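PDB 2ATR: acetyltransferase, GNAT family from Streptococcus pneumoniae, which probably transfers an acetyl group from acetyl-coenzyme A to an acceptor not yet identified. Local coordinates for residues Gly119-Leu123 with Ser124-Cys128. Sequence-based numbering, arbitrary orientation.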
loop_
_atom_site.group_PDB
_atom_site.type_symbol
_atom_site.label_atom_id
_atom_site.label_comp_id
_atom_site.label_asym_id
_atom_site.label_seq_id
_atom_site.Cartn_x
_atom_site.Cartn_y
_atom_site.Cartn_z
ATOM N N GLY A 119 10.045 -1.821 -9.594
ATOM C CA GLY A 119 11.451 -1.897 -9.118
ATOM C C GLY A 119 11.658 -2.837 -7.921
ATOM O O GLY A 119 12.721 -2.831 -7.296
ATOM N N PHE A 120 10.632 -3.618 -7.578
ATOM C CA PHE A 120 10.674 -4.606 -6.477
ATOM C C PHE A 120 10.998 -5.984 -7.051
ATOM O O PHE A 120 10.634 -6.251 -8.208
ATOM C CB PHE A 120 9.323 -4.673 -5.730
ATOM C CG PHE A 120 9.094 -3.532 -4.764
ATOM C CD1 PHE A 120 9.200 -3.750 -3.372
ATOM C CD2 PHE A 120 8.778 -2.218 -5.240
ATOM C CE1 PHE A 120 8.999 -2.705 -2.460
ATOM C CE2 PHE A 120 8.615 -1.150 -4.340
ATOM C CZ PHE A 120 8.690 -1.399 -2.932
ATOM N N GLU A 121 11.689 -6.811 -6.267
ATOM C CA GLU A 121 12.060 -8.193 -6.626
ATOM C C GLU A 121 11.636 -9.140 -5.506
ATOM O O GLU A 121 11.646 -8.775 -4.332
ATOM C CB GLU A 121 13.609 -8.300 -6.905
ATOM C CG GLU A 121 14.096 -9.693 -7.460
ATOM C CD GLU A 121 13.223 -10.256 -8.575
ATOM O OE1 GLU A 121 12.792 -9.526 -9.475
ATOM O OE2 GLU A 121 12.897 -11.447 -8.501
ATOM N N ILE A 122 11.311 -10.357 -5.846
ATOM C CA ILE A 122 10.854 -11.336 -4.841
ATOM C C ILE A 122 12.043 -11.776 -3.971
ATOM O O ILE A 122 13.177 -11.841 -4.460
ATOM C CB ILE A 122 10.082 -12.523 -5.448
ATOM C CG1 ILE A 122 10.987 -13.409 -6.312
ATOM C CG2 ILE A 122 8.861 -11.994 -6.323
ATOM C CD1 ILE A 122 10.260 -14.647 -6.904
ATOM N N LEU A 123 11.784 -12.042 -2.688
ATOM C CA LEU A 123 12.882 -12.315 -1.747
ATOM C C LEU A 123 13.676 -13.568 -2.072
ATOM O O LEU A 123 14.868 -13.583 -1.808
ATOM C CB LEU A 123 12.433 -12.362 -0.291
ATOM C CG LEU A 123 12.088 -11.044 0.412
ATOM C CD1 LEU A 123 11.470 -11.311 1.853
ATOM C CD2 LEU A 123 13.198 -10.044 0.434
ATOM N N SER A 124 13.025 -14.595 -2.633
ATOM C CA SER A 124 13.702 -15.855 -3.035
ATOM C C SER A 124 14.860 -15.664 -4.050
ATOM O O SER A 124 15.820 -16.424 -4.049
ATOM C CB SER A 124 12.678 -16.891 -3.547
ATOM O OG SER A 124 12.041 -16.383 -4.730
ATOM N N THR A 125 14.821 -14.597 -4.842
ATOM C CA THR A 125 15.905 -14.299 -5.810
ATOM C C THR A 125 17.203 -14.129 -5.015
ATOM O O THR A 125 18.271 -14.531 -5.483
ATOM C CB THR A 125 15.570 -13.000 -6.626
ATOM O OG1 THR A 125 14.349 -13.217 -7.345
ATOM C CG2 THR A 125 16.620 -12.660 -7.669
ATOM N N TYR A 126 17.078 -13.595 -3.794
ATOM C CA TYR A 126 18.222 -13.411 -2.850
ATOM C C TYR A 126 18.394 -14.461 -1.740
ATOM O O TYR A 126 19.055 -14.217 -0.703
ATOM C CB TYR A 126 18.118 -12.029 -2.246
ATOM C CG TYR A 126 17.841 -11.026 -3.308
ATOM C CD1 TYR A 126 18.849 -10.668 -4.204
ATOM C CD2 TYR A 126 16.545 -10.465 -3.476
ATOM C CE1 TYR A 126 18.607 -9.751 -5.225
ATOM C CE2 TYR A 126 16.286 -9.555 -4.516
ATOM C CZ TYR A 126 17.328 -9.219 -5.391
ATOM O OH TYR A 126 17.161 -8.320 -6.406
ATOM N N ASP A 127 17.771 -15.605 -1.926
ATOM C CA ASP A 127 17.671 -16.646 -0.884
ATOM C C ASP A 127 17.126 -16.173 0.461
ATOM O O ASP A 127 17.629 -16.577 1.517
ATOM C CB ASP A 127 18.992 -17.394 -0.729
ATOM C CG ASP A 127 19.452 -18.020 -2.055
ATOM O OD1 ASP A 127 18.600 -18.658 -2.724
ATOM O OD2 ASP A 127 20.624 -17.808 -2.419
ATOM N N CYS A 128 16.102 -15.307 0.399
ATOM C CA CYS A 128 15.420 -14.805 1.592
ATOM C C CYS A 128 13.944 -15.220 1.530
ATOM O O CYS A 128 13.433 -15.671 0.463
ATOM C CB CYS A 128 15.534 -13.282 1.699
ATOM S SG CYS A 128 17.264 -12.764 2.017
#
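E121 CB and CG meet the CE2-OH side of the Y126 ring obliquely, with E121 CG 3.5 Å from Y126 OH, while T125 CB sits off-centre over one ring face. The carboxylate plane stands 73° from that of the ring. The methylenes of a glutamate suit this place, since they offer CH groups to the tyrosine and still carry an acid beyond it. With CG anti to the backbone N and a bend at chi2, the chain turns its carboxylate toward T125. There T125 OG1 donates to E121 OE2 at 2.6 Å, meeting the anti side 21° out of the carboxylate plane. The same oxygen takes a weak bond from I122 N, and E121 OE1 pairs with R116 of helix 109-117, so both carboxylate oxygens are engaged. This link at the surface follows the Schellman motif that ends that helix in the GNAT fold; glycine suits position 119, where a CB would press on the preceding carbonyl O. From here the chain enters a short 3-10 turn. T125 N bonds to I122 O (3.2 Å). L123 O accepts both Y126 N and C128 N, which arrive from opposite faces of its carbonyl plane. Beside this shared acceptor the base of the leucine, not its branched end, makes an apolar contact, L123 CB to C128 CB at 3.8 Å. S124 OG, held between its backbone N and carbonyl carbon (chi1 63°), lies 3.3 Å from the I122 CD1 methyl.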